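Local coordinates for protein transketolase (Campylobacter jejuni, PDB 3L84) that belongs to the transketolase family of thiamine diphosphate-binding proteins, with three alpha/beta domains per chain and two chains in the assembly, at residues Gln118-Ala123 and Phe175-Asp180; Lys145-Cys150 and Gln226-Thr231; Asp154-Ile159 and Gly188-Ala193; Glu162-Ala167 and Met200-Gln205; Ile385-Arg390 and Ala395-Ala400. One frame throughout, in Å; residues are numbered along the deposited sequence.

Interaction 1. Residues Gln118-Ala123 and Phe175-Asp180; sequences QGVANA and FILIYD
The helix bearing Val-120 and Ala-123 runs almost antiparallel to the strand of Phe-175 and Leu-177: the axes of segments 118-123 and 175-180 make an angle of 162° and approach to 10.1 Å, as expected of a helix layered on a beta-sheet. Ala-123 and Phe-175 make the tighter of the two apolar meetings. With CG anti to the backbone N (chi1 177°), the Phe-175 ring is carried up to the helix, where Ala-123 CB reaches its CE1 at 3.6 Å, approaching the ring obliquely. The same ring passes more loosely by the backbone of Val-120. One helical turn earlier, Val-120 uses its CG2 branch, which lies 4.3 Å from Leu-177 CD1. Phe-175 and Leu-177, alternate residues on one face of the strand, thus meet helix positions three apart; the contact is buried and its side-chain meetings are apolar. Strand 175-181 is the middle one of the five-stranded parallel sheet, between 146-151 and 234-239. Cys-148 of the former packs on both Ala-123 and Leu-177. From the sheet outward come helix 118-137, flanked by helix 158-169 through Cys-164 on Val-120, and then helix 391-404, whose Ala-396 packs against Ala-121.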
# COMPACT_ATOMS: atom_id res chain seq x y z
N GLN A 118 4.33 8.11 7.52
CA GLN A 118 3.21 8.99 7.16
C GLN A 118 3.50 10.43 7.54
O GLN A 118 3.30 11.36 6.75
CB GLN A 118 1.87 8.58 7.83
CG GLN A 118 1.28 7.24 7.44
CD GLN A 118 0.92 7.14 5.98
OE1 GLN A 118 0.32 8.09 5.42
NE2 GLN A 118 1.23 5.99 5.36
N GLY A 119 3.96 10.62 8.77
CA GLY A 119 4.10 11.95 9.31
C GLY A 119 5.12 12.78 8.55
O GLY A 119 4.97 13.99 8.41
N VAL A 120 6.20 12.17 8.06
CA VAL A 120 7.17 12.86 7.25
C VAL A 120 6.51 13.39 5.97
O VAL A 120 6.69 14.57 5.62
CB VAL A 120 8.38 11.96 6.89
CG1 VAL A 120 9.34 12.67 5.90
CG2 VAL A 120 9.14 11.54 8.18
N ALA A 121 5.72 12.54 5.29
CA ALA A 121 5.01 12.97 4.10
C ALA A 121 3.96 14.02 4.45
O ALA A 121 3.73 14.95 3.69
CB ALA A 121 4.38 11.76 3.38
N ASN A 122 3.27 13.87 5.59
CA ASN A 122 2.30 14.89 6.01
C ASN A 122 3.01 16.24 6.21
O ASN A 122 2.48 17.29 5.81
CB ASN A 122 1.67 14.54 7.34
CG ASN A 122 0.86 13.25 7.33
OD1 ASN A 122 0.19 12.88 6.32
ND2 ASN A 122 0.89 12.59 8.45
N ALA A 123 4.19 16.21 6.81
CA ALA A 123 4.89 17.45 7.05
C ALA A 123 5.31 18.13 5.75
O ALA A 123 5.21 19.35 5.60
CB ALA A 123 6.09 17.21 7.95
N PHE A 175 10.51 23.95 5.68
CA PHE A 175 10.42 22.59 6.24
C PHE A 175 11.71 22.22 6.95
O PHE A 175 12.79 22.25 6.36
CB PHE A 175 10.17 21.61 5.09
CG PHE A 175 10.10 20.15 5.47
CD1 PHE A 175 9.40 19.74 6.59
CD2 PHE A 175 10.76 19.22 4.73
CE1 PHE A 175 9.32 18.38 6.92
CE2 PHE A 175 10.67 17.87 5.05
CZ PHE A 175 9.95 17.45 6.14
N ILE A 176 11.58 21.81 8.21
CA ILE A 176 12.68 21.41 9.06
C ILE A 176 12.37 20.04 9.64
O ILE A 176 11.44 19.88 10.40
CB ILE A 176 12.95 22.45 10.17
CG1 ILE A 176 13.30 23.81 9.57
CG2 ILE A 176 14.06 21.97 11.07
CD1 ILE A 176 13.39 24.97 10.57
N LEU A 177 13.13 19.04 9.21
CA LEU A 177 12.98 17.66 9.59
C LEU A 177 14.07 17.32 10.59
O LEU A 177 15.26 17.49 10.31
CB LEU A 177 13.09 16.78 8.34
CG LEU A 177 12.89 15.29 8.51
CD1 LEU A 177 11.54 14.96 9.07
CD2 LEU A 177 13.09 14.58 7.14
N ILE A 178 13.70 16.87 11.76
CA ILE A 178 14.62 16.52 12.82
C ILE A 178 14.57 15.00 12.98
O ILE A 178 13.54 14.43 13.36
CB ILE A 178 14.26 17.21 14.14
CG1 ILE A 178 14.22 18.70 13.92
CG2 ILE A 178 15.24 16.79 15.24
CD1 ILE A 178 13.62 19.50 15.09
N TYR A 179 15.68 14.35 12.64
CA TYR A 179 15.83 12.88 12.68
C TYR A 179 16.51 12.44 13.96
O TYR A 179 17.65 12.82 14.24
CB TYR A 179 16.57 12.43 11.42
CG TYR A 179 17.16 11.04 11.40
CD1 TYR A 179 16.50 9.95 11.92
CD2 TYR A 179 18.40 10.84 10.83
CE1 TYR A 179 17.05 8.68 11.89
CE2 TYR A 179 18.98 9.59 10.79
CZ TYR A 179 18.31 8.51 11.32
OH TYR A 179 18.89 7.25 11.25
N ASP A 180 15.78 11.67 14.75
CA ASP A 180 16.28 11.11 16.00
C ASP A 180 17.11 9.88 15.67
O ASP A 180 16.59 8.76 15.49
CB ASP A 180 15.08 10.71 16.88
CG ASP A 180 15.52 10.13 18.20
OD1 ASP A 180 16.73 10.31 18.49
OD2 ASP A 180 14.69 9.51 18.89

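Interaction 2. Residues Lys145-Cys150 and Gln226-Thr231; sequences KIYCLC and QAKKST
The phenol of Tyr-147 meets Lys-228 through its hydroxyl rather than through the ring: Tyr-147 OH lies 3.4 Å from Lys-228 CD, with CG and CE of the same lysine slightly farther off. Around the ring itself come side chains of the two neighbouring strands, Ile-176 and Leu-61, together with Leu-46 and Asp-59 from loops. Tyr-147 and the aliphatic part of Lys-228 cross at a slant. The lysine chain, kinked at CG-CD (chi3 65°), passes the hydroxyl before its NZ bonds to His-45 ND1.

The second link is polar. Lys-145 NZ donates to Lys-228 O at 3.0 Å, arriving at a C=O...N angle of 125° and moderately tilted from the carbonyl plane, while Lys-145 CE rests 4.2 Å from Lys-228 CB. Helix 217-228 is the connection of a beta-alpha-beta crossover between the adjacent parallel strands 208-213 and 234-239, and its C-terminal turn here faces the start of strand 146-151 in the same sheet. The carbonyls of that turn would probably help to stabilise the ammonium group. Alongside the direct bond, a water lies 2.7 Å from Lys-145 NZ, from which it accepts, and 2.7 Å from Ala-227 O, though further acceptors compete for its protons. Ala-227 O also receives the backbone N of Ser-230 at 3.1 Å, in an i to i+3 bond. A weak bond to Asp-173 O gives Lys-145 NZ another carbonyl partner.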
# COMPACT_ATOMS: atom_id res chain seq x y z
N LYS A 145 6.90 28.04 9.85
CA LYS A 145 7.68 26.82 9.63
C LYS A 145 6.83 25.58 9.81
O LYS A 145 5.72 25.62 10.36
CB LYS A 145 8.87 26.79 10.60
CG LYS A 145 9.84 27.94 10.42
CD LYS A 145 10.60 27.90 9.10
CE LYS A 145 11.57 29.09 8.96
NZ LYS A 145 12.20 29.05 7.62
N ILE A 146 7.40 24.45 9.36
CA ILE A 146 6.86 23.11 9.57
C ILE A 146 7.98 22.29 10.15
O ILE A 146 9.05 22.16 9.51
CB ILE A 146 6.35 22.46 8.29
CG1 ILE A 146 5.22 23.29 7.64
CG2 ILE A 146 5.88 21.03 8.59
CD1 ILE A 146 5.57 24.54 6.87
N TYR A 147 7.83 21.86 11.39
CA TYR A 147 8.81 21.04 12.11
C TYR A 147 8.30 19.63 12.20
O TYR A 147 7.16 19.38 12.63
CB TYR A 147 9.02 21.57 13.54
CG TYR A 147 9.64 22.93 13.63
CD1 TYR A 147 11.01 23.12 13.48
CD2 TYR A 147 8.86 24.06 13.88
CE1 TYR A 147 11.58 24.38 13.61
CE2 TYR A 147 9.42 25.33 13.98
CZ TYR A 147 10.78 25.49 13.82
OH TYR A 147 11.42 26.73 13.92
N CYS A 148 9.11 18.66 11.81
CA CYS A 148 8.73 17.27 11.92
C CYS A 148 9.78 16.51 12.68
O CYS A 148 10.97 16.61 12.32
CB CYS A 148 8.60 16.67 10.53
SG CYS A 148 8.14 14.94 10.47
N LEU A 149 9.38 15.77 13.71
CA LEU A 149 10.30 14.85 14.39
C LEU A 149 10.09 13.46 13.86
O LEU A 149 8.96 13.00 13.79
CB LEU A 149 10.07 14.85 15.90
CG LEU A 149 10.61 15.99 16.75
CD1 LEU A 149 10.19 17.37 16.21
CD2 LEU A 149 10.15 15.77 18.21
N CYS A 150 11.16 12.81 13.45
CA CYS A 150 11.07 11.45 12.89
C CYS A 150 12.17 10.57 13.42
O CYS A 150 13.09 11.05 14.06
CB CYS A 150 11.06 11.52 11.35
SG CYS A 150 12.69 11.84 10.64
N GLN A 226 20.21 27.98 12.37
CA GLN A 226 20.70 27.79 11.00
C GLN A 226 19.60 27.22 10.08
O GLN A 226 19.42 27.70 8.95
CB GLN A 226 21.89 26.84 11.02
CG GLN A 226 22.55 26.62 9.69
CD GLN A 226 23.93 26.03 9.84
OE1 GLN A 226 24.37 25.71 10.96
NE2 GLN A 226 24.65 25.91 8.72
N ALA A 227 18.88 26.23 10.57
CA ALA A 227 17.81 25.61 9.77
C ALA A 227 16.74 26.64 9.38
O ALA A 227 16.26 26.61 8.25
CB ALA A 227 17.18 24.48 10.54
N LYS A 228 16.41 27.55 10.29
CA LYS A 228 15.39 28.56 10.03
C LYS A 228 15.77 29.55 8.93
O LYS A 228 14.88 30.16 8.33
CB LYS A 228 15.02 29.27 11.34
CG LYS A 228 14.24 28.35 12.26
CD LYS A 228 14.17 28.76 13.68
CE LYS A 228 13.43 30.03 13.91
NZ LYS A 228 13.81 30.69 15.26
N LYS A 229 17.06 29.67 8.65
CA LYS A 229 17.58 30.57 7.60
C LYS A 229 17.92 29.85 6.32
O LYS A 229 18.39 30.47 5.38
CB LYS A 229 18.82 31.35 8.07
CG LYS A 229 18.59 32.20 9.26
CD LYS A 229 19.78 33.06 9.52
CE LYS A 229 21.01 32.28 9.94
NZ LYS A 229 22.01 33.20 10.54
N SER A 230 17.67 28.54 6.27
CA SER A 230 18.06 27.73 5.11
C SER A 230 17.29 28.18 3.86
O SER A 230 16.12 28.61 3.94
CB SER A 230 17.82 26.24 5.39
OG SER A 230 18.36 25.46 4.34
N THR A 231 17.94 28.09 2.71
CA THR A 231 17.22 28.27 1.44
C THR A 231 16.73 26.92 0.84
O THR A 231 16.24 26.90 -0.26
CB THR A 231 18.05 28.99 0.44
OG1 THR A 231 19.21 28.19 0.20
CG2 THR A 231 18.42 30.40 0.96
O HOH W 1 13.71 26.78 7.35

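Interaction 3. Residues Asp154-Ile159 and Gly188-Ala193; sequences DLQEGI and GDVGLA
Gln-156 reaches Val-190 and Ala-193 because its side chain leaves the helix with CG beside the backbone N (chi1 -69°) and then runs straight on, CD anti to CA (chi2 -177°). The amide arrives between the two residues without pressing on either: Gln-156 NE2 is 4.4 Å from Val-190 CG1, and Gln-156 OE1 is 4.4 Å from Ala-193 O. Solvent makes the firm connection. A water accepts from Gln-156 NE2 at 2.9 Å and donates to Val-190 O at 2.8 Å.

That carbonyl is held twice, since the backbone N of Ala-193 also bonds to Val-190 O, at 3.0 Å, closing the 3-10 turn of residues 190-192. In sequence, segment 154-159 follows directly on a Gly-Asp-Gly triplet beginning at Gly-151, which matches the start of the thiamine diphosphate-binding motif with which relatives hold the cofactor's metal. Asp-154 accepts from Gly-151 N and Gly-117 N and bonds to Ser-64 OG.

The two oxygens that lie near each other are each satisfied by the second subunit. Gln-156 OE1 takes the backbone N-H of Ile-389 of that subunit, fixing the rotation of the amide, and Ala-193 O takes NH1 of its Arg-390. Gly-388 of the second subunit packs against both Gln-156 and Ala-193.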
# COMPACT_ATOMS: atom_id res chain seq x y z
N ASP A 154 10.66 5.80 10.25
CA ASP A 154 10.09 6.70 9.28
C ASP A 154 10.96 6.78 8.04
O ASP A 154 10.46 6.79 6.92
CB ASP A 154 9.91 8.11 9.87
CG ASP A 154 8.97 8.14 11.06
OD1 ASP A 154 7.75 7.90 10.91
OD2 ASP A 154 9.48 8.37 12.21
N LEU A 155 12.27 6.88 8.22
CA LEU A 155 13.19 7.08 7.12
C LEU A 155 13.47 5.84 6.29
O LEU A 155 13.92 5.94 5.16
CB LEU A 155 14.48 7.77 7.59
CG LEU A 155 14.19 9.20 8.13
CD1 LEU A 155 15.50 9.91 8.35
CD2 LEU A 155 13.27 10.06 7.25
N GLN A 156 13.15 4.67 6.81
CA GLN A 156 13.26 3.44 6.00
C GLN A 156 12.07 3.25 5.10
O GLN A 156 12.17 2.56 4.08
CB GLN A 156 13.51 2.23 6.89
CG GLN A 156 14.87 2.25 7.53
CD GLN A 156 15.18 1.04 8.36
OE1 GLN A 156 14.70 -0.07 8.07
NE2 GLN A 156 16.04 1.22 9.38
N GLU A 157 10.94 3.80 5.48
CA GLU A 157 9.71 3.64 4.70
C GLU A 157 9.81 4.36 3.37
O GLU A 157 10.25 5.52 3.31
CB GLU A 157 8.51 4.15 5.49
CG GLU A 157 8.08 3.20 6.55
CD GLU A 157 7.35 1.98 6.03
OE1 GLU A 157 7.17 1.75 4.80
OE2 GLU A 157 6.91 1.17 6.93
N GLY A 158 9.40 3.71 2.30
CA GLY A 158 9.41 4.33 0.96
C GLY A 158 8.73 5.69 0.88
O GLY A 158 9.19 6.58 0.16
N ILE A 159 7.64 5.86 1.63
CA ILE A 159 6.88 7.12 1.56
C ILE A 159 7.75 8.32 1.97
O ILE A 159 7.54 9.43 1.48
CB ILE A 159 5.62 7.03 2.38
CG1 ILE A 159 4.64 8.12 2.01
CG2 ILE A 159 5.93 6.98 3.90
CD1 ILE A 159 3.31 8.08 2.82
N GLY A 188 16.76 -4.46 17.15
CA GLY A 188 18.05 -4.19 17.79
C GLY A 188 18.81 -3.09 17.04
O GLY A 188 18.25 -2.07 16.73
N ASP A 189 20.08 -3.30 16.77
CA ASP A 189 20.87 -2.18 16.23
C ASP A 189 20.39 -1.87 14.83
O ASP A 189 20.08 -2.76 14.04
CB ASP A 189 22.39 -2.45 16.23
CG ASP A 189 23.03 -2.36 17.61
OD1 ASP A 189 22.37 -2.02 18.61
OD2 ASP A 189 24.25 -2.61 17.67
N VAL A 190 20.32 -0.59 14.52
CA VAL A 190 19.85 -0.11 13.19
C VAL A 190 20.70 -0.71 12.07
O VAL A 190 20.18 -1.01 10.99
CB VAL A 190 19.86 1.44 13.13
CG1 VAL A 190 19.76 1.95 11.66
CG2 VAL A 190 18.71 1.97 13.91
N GLY A 191 21.99 -0.90 12.30
CA GLY A 191 22.88 -1.48 11.30
C GLY A 191 22.56 -2.89 10.83
O GLY A 191 23.07 -3.34 9.80
N LEU A 192 21.69 -3.60 11.56
CA LEU A 192 21.21 -4.91 11.09
C LEU A 192 20.48 -4.77 9.76
O LEU A 192 20.45 -5.70 8.96
CB LEU A 192 20.24 -5.55 12.10
CG LEU A 192 20.77 -6.10 13.42
CD1 LEU A 192 19.59 -6.40 14.32
CD2 LEU A 192 21.61 -7.35 13.20
N ALA A 193 19.85 -3.62 9.54
CA ALA A 193 19.00 -3.40 8.38
C ALA A 193 19.17 -2.09 7.65
O ALA A 193 18.47 -1.86 6.65
CB ALA A 193 17.55 -3.58 8.78
O HOH W 2 17.40 -0.93 10.80

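Interaction 4. Residues Glu162-Ala167 and Met200-Gln205; sequences EACSLA and MRFEAQ
Cys-164 and Ser-165 receive the side chain of Gln-205, while Cys-164 also meets the ring of Phe-202. The amide of Gln-205 lies along the helix surface: its OE1 is 3.4 Å from Cys-164 CB, and its NE2 is 3.6 Å from Ser-165 CB. NE2 also approaches the backbone N of Ser-165, but both are donors and do not bond. Cys-164 SG stands 3.7 Å from Phe-202 CE2 and 4.9 Å from the ring centroid, 68° off the ring normal, an oblique sulfur-aromatic contact. With SG anti to the carbonyl carbon (chi1 -71°), the sulfur is turned to this ring.

A water adds a polar link, donating to Ser-165 O at 2.8 Å and weakly to Gln-205 O, though it has more acceptors in reach than protons to give. Farther out, Gln-205 NE2 is gripped by Tyr-161 O and by Glu-196 OE2 of the second subunit, which sets the orientation of the amide. The same carboxylate oxygen pairs with Ser-165 OG, so one acidic group of the partner chain ties both segments together. Phe-207 stacks edge-to-face with Phe-202, and Leu-177 of the central strand touches both Phe-202 and Cys-164. Helix 158-169 thus packs beside the C-terminal end of helix 198-204, on the parallel sheet of a thiamine diphosphate-binding alpha/beta domain, where this domain meets the second subunit.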
# COMPACT_ATOMS: atom_id res chain seq x y z
N GLU A 162 9.78 9.36 -1.06
CA GLU A 162 8.90 9.98 -2.06
C GLU A 162 8.60 11.39 -1.68
O GLU A 162 8.68 12.30 -2.51
CB GLU A 162 7.56 9.23 -2.09
CG GLU A 162 7.54 7.80 -2.70
CD GLU A 162 6.17 7.16 -2.69
OE1 GLU A 162 5.16 7.82 -2.40
OE2 GLU A 162 6.07 5.94 -2.96
N ALA A 163 8.20 11.62 -0.44
CA ALA A 163 7.82 12.97 -0.03
C ALA A 163 9.00 13.93 -0.01
O ALA A 163 8.88 15.09 -0.42
CB ALA A 163 7.16 12.93 1.35
N CYS A 164 10.13 13.45 0.46
CA CYS A 164 11.31 14.30 0.52
C CYS A 164 11.83 14.62 -0.89
O CYS A 164 12.39 15.69 -1.11
CB CYS A 164 12.37 13.66 1.37
SG CYS A 164 11.92 13.67 3.15
N SER A 165 11.60 13.73 -1.85
CA SER A 165 11.90 14.03 -3.24
C SER A 165 11.14 15.28 -3.66
O SER A 165 11.73 16.22 -4.20
CB SER A 165 11.51 12.84 -4.12
OG SER A 165 12.07 12.99 -5.44
N LEU A 166 9.84 15.32 -3.40
CA LEU A 166 9.05 16.48 -3.72
C LEU A 166 9.46 17.73 -2.92
O LEU A 166 9.40 18.86 -3.44
CB LEU A 166 7.55 16.19 -3.47
CG LEU A 166 6.84 15.39 -4.56
CD1 LEU A 166 5.52 14.87 -4.07
CD2 LEU A 166 6.62 16.28 -5.77
N ALA A 167 9.88 17.56 -1.66
CA ALA A 167 10.29 18.71 -0.86
C ALA A 167 11.48 19.40 -1.49
O ALA A 167 11.55 20.63 -1.48
CB ALA A 167 10.63 18.29 0.58
N MSE A 200 24.19 12.20 2.47
CA MSE A 200 24.21 12.15 1.02
C MSE A 200 22.85 11.91 0.38
O MSE A 200 22.51 12.52 -0.66
CB MSE A 200 25.18 11.07 0.55
CG MSE A 200 25.50 11.10 -0.92
SE MSE A 200 26.83 9.83 -1.47
CE MSE A 200 27.81 9.59 0.03
N ARG A 201 22.04 11.04 0.99
CA ARG A 201 20.70 10.77 0.52
C ARG A 201 19.89 12.05 0.46
O ARG A 201 19.24 12.33 -0.55
CB ARG A 201 20.04 9.79 1.49
CG ARG A 201 18.52 9.75 1.47
CD ARG A 201 18.01 8.92 2.62
NE ARG A 201 16.57 9.04 2.74
CZ ARG A 201 15.81 8.23 3.46
NH1 ARG A 201 16.33 7.18 4.10
NH2 ARG A 201 14.50 8.48 3.58
N PHE A 202 19.93 12.82 1.55
CA PHE A 202 19.11 14.03 1.59
C PHE A 202 19.68 15.18 0.76
O PHE A 202 18.93 15.96 0.18
CB PHE A 202 18.86 14.46 3.04
CG PHE A 202 17.72 13.70 3.69
CD1 PHE A 202 17.92 12.45 4.23
CD2 PHE A 202 16.47 14.26 3.77
CE1 PHE A 202 16.88 11.75 4.81
CE2 PHE A 202 15.43 13.57 4.35
CZ PHE A 202 15.65 12.30 4.88
N GLU A 203 21.01 15.26 0.67
CA GLU A 203 21.60 16.22 -0.25
C GLU A 203 21.24 15.91 -1.70
O GLU A 203 21.00 16.81 -2.50
CB GLU A 203 23.12 16.30 -0.05
CG GLU A 203 23.48 16.98 1.30
CD GLU A 203 24.97 17.07 1.61
OE1 GLU A 203 25.32 17.81 2.57
OE2 GLU A 203 25.80 16.42 0.94
N ALA A 204 21.10 14.62 -2.03
CA ALA A 204 20.69 14.21 -3.39
C ALA A 204 19.27 14.68 -3.71
O ALA A 204 18.92 14.89 -4.87
CB ALA A 204 20.78 12.70 -3.55
N GLN A 205 18.47 14.89 -2.66
CA GLN A 205 17.10 15.35 -2.77
C GLN A 205 16.95 16.82 -2.42
O GLN A 205 15.84 17.27 -2.10
CB GLN A 205 16.17 14.52 -1.88
CG GLN A 205 16.13 13.08 -2.25
CD GLN A 205 15.09 12.30 -1.48
OE1 GLN A 205 15.02 12.40 -0.26
NE2 GLN A 205 14.27 11.50 -2.17
O HOH W 3 14.50 16.07 -4.82

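Interaction 5. Residues Ile385-Arg390 and Ala395-Ala400; sequences IHFGIR and AAINNA
Ile-385 packs on one face of the ring of Phe-387, the residue that makes the contact with Ile-397 and Asn-398: Ile-385 CG2 lies opposite the ring centre, 3.5 Å from the ring plane. Two residues on, Phe-387 has CG anti to the carbonyl carbon (chi1 -73°), and its ring points at the helix. The edge is met in plane by the CG2 branch of Ile-397, 3.9 Å from Phe-387 CE1. At the far end of the ring the amide of Asn-398 crosses, its CG 3.9 Å from Phe-387 CZ and its plane standing 87° to that of the ring.

Strand 384-386 is at one margin of the six-stranded parallel sheet of the pyrimidine-binding domain, and helix 391-404 leads from it to strand 408-414 in a beta-alpha-beta crossover that passes over strand 358-362. The chain between strand and helix is tightly turned. Gly-388 takes a positive phi, Ile-389 is the centre of an inverse gamma turn, and the backbone N of Arg-390 makes a weak bond to Gly-388 O at 2.9 Å.

Arg-390 occupies the N-cap position of the helix. Its side chain runs extended, back alongside the preceding residues, and NH1 donates to Phe-387 O at 2.8 Å with an N-H...O angle of 161°. The oxygen lies in the guanidinium plane, whereas the nitrogen stands well above the carbonyl plane of Phe-387. NH1 has another acceptor in Ala-193 O of the second subunit, and NH2 bonds to Ser-165 OG of the same chain.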
# COMPACT_ATOMS: atom_id res chain seq x y z
N ILE A 385 -1.27 20.01 -9.32
CA ILE A 385 -0.11 19.42 -8.69
C ILE A 385 0.36 18.19 -9.43
O ILE A 385 -0.44 17.32 -9.72
CB ILE A 385 -0.34 19.12 -7.22
CG1 ILE A 385 -0.82 20.38 -6.50
CG2 ILE A 385 0.96 18.57 -6.56
CD1 ILE A 385 -1.31 20.14 -5.06
N HIS A 386 1.64 18.13 -9.75
CA HIS A 386 2.26 17.00 -10.44
C HIS A 386 2.98 16.17 -9.39
O HIS A 386 4.12 16.45 -9.02
CB HIS A 386 3.18 17.54 -11.54
CG HIS A 386 2.42 18.27 -12.59
ND1 HIS A 386 2.35 19.65 -12.69
CD2 HIS A 386 1.57 17.78 -13.52
CE1 HIS A 386 1.52 19.96 -13.69
NE2 HIS A 386 1.04 18.84 -14.21
N PHE A 387 2.30 15.16 -8.89
CA PHE A 387 2.85 14.37 -7.78
C PHE A 387 3.96 13.43 -8.19
O PHE A 387 4.70 12.92 -7.33
CB PHE A 387 1.74 13.62 -7.06
CG PHE A 387 0.87 14.51 -6.23
CD1 PHE A 387 1.28 14.91 -4.97
CD2 PHE A 387 -0.37 14.92 -6.67
CE1 PHE A 387 0.46 15.71 -4.20
CE2 PHE A 387 -1.17 15.72 -5.92
CZ PHE A 387 -0.75 16.13 -4.68
N GLY A 388 4.09 13.17 -9.47
CA GLY A 388 4.98 12.15 -9.94
C GLY A 388 4.42 10.76 -9.64
O GLY A 388 3.27 10.60 -9.26
N ILE A 389 5.27 9.74 -9.76
CA ILE A 389 4.86 8.34 -9.60
C ILE A 389 5.01 8.00 -8.12
O ILE A 389 5.88 7.23 -7.71
CB ILE A 389 5.55 7.38 -10.55
CG1 ILE A 389 5.48 7.86 -12.02
CG2 ILE A 389 4.87 6.01 -10.46
CD1 ILE A 389 6.55 8.91 -12.45
N ARG A 390 4.14 8.63 -7.31
CA ARG A 390 4.27 8.66 -5.86
C ARG A 390 2.90 8.62 -5.22
O ARG A 390 2.45 9.55 -4.55
CB ARG A 390 5.01 9.94 -5.40
CG ARG A 390 6.40 10.14 -5.95
CD ARG A 390 6.98 11.41 -5.38
NE ARG A 390 8.29 11.77 -5.92
CZ ARG A 390 8.49 12.64 -6.90
NH1 ARG A 390 7.51 13.27 -7.51
NH2 ARG A 390 9.74 12.91 -7.25
N ALA A 395 -1.14 10.90 -1.38
CA ALA A 395 -2.27 10.87 -0.44
C ALA A 395 -1.91 11.44 0.93
O ALA A 395 -2.73 12.15 1.53
CB ALA A 395 -2.80 9.42 -0.32
N ALA A 396 -0.74 11.14 1.47
CA ALA A 396 -0.32 11.67 2.77
C ALA A 396 -0.12 13.19 2.70
O ALA A 396 -0.44 13.92 3.65
CB ALA A 396 0.95 10.94 3.27
N ILE A 397 0.40 13.68 1.60
CA ILE A 397 0.55 15.14 1.39
C ILE A 397 -0.82 15.81 1.35
O ILE A 397 -1.04 16.83 2.01
CB ILE A 397 1.33 15.43 0.07
CG1 ILE A 397 2.81 15.20 0.29
CG2 ILE A 397 1.04 16.84 -0.49
CD1 ILE A 397 3.67 15.03 -0.95
N ASN A 398 -1.76 15.21 0.62
CA ASN A 398 -3.09 15.79 0.53
C ASN A 398 -3.87 15.66 1.83
O ASN A 398 -4.71 16.52 2.12
CB ASN A 398 -3.83 15.20 -0.66
CG ASN A 398 -3.53 15.90 -1.97
OD1 ASN A 398 -3.87 15.33 -3.07
ND2 ASN A 398 -3.00 17.06 -1.91
N ASN A 399 -3.56 14.66 2.67
CA ASN A 399 -4.14 14.64 4.02
C ASN A 399 -3.75 15.91 4.78
O ASN A 399 -4.57 16.49 5.49
CB ASN A 399 -3.67 13.41 4.80
CG ASN A 399 -4.31 12.13 4.38
OD1 ASN A 399 -5.32 12.11 3.68
ND2 ASN A 399 -3.72 11.02 4.83
N ALA A 400 -2.52 16.36 4.60
CA ALA A 400 -2.07 17.59 5.21
C ALA A 400 -2.69 18.83 4.56
O ALA A 400 -3.05 19.76 5.28
CB ALA A 400 -0.51 17.66 5.19

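In the fold
Interactions 1 to 4 belong to the thiamine diphosphate-binding domain, interaction 5 to the pyrimidine-binding domain that follows. Interactions 1 and 2, with centres about 10 Å apart, share the parallel sheet through neighbouring strands 175-181 and 146-151. Interactions 3 and 4 use helix 158-169, their centres about 16 Å apart; both nest within the loop closed by interaction 2 and cross interaction 1 in sequence. Interaction 5 comes last, its centre about 15 Å from those of interactions 1 and 4: helix 391-404 packs on helices 118-137 and 158-169, joining the two domains. Interactions 3, 4 and 5, and interaction 1 through Gln-118, reach the second subunit, so the helices joining the domains lie near the subunit interface.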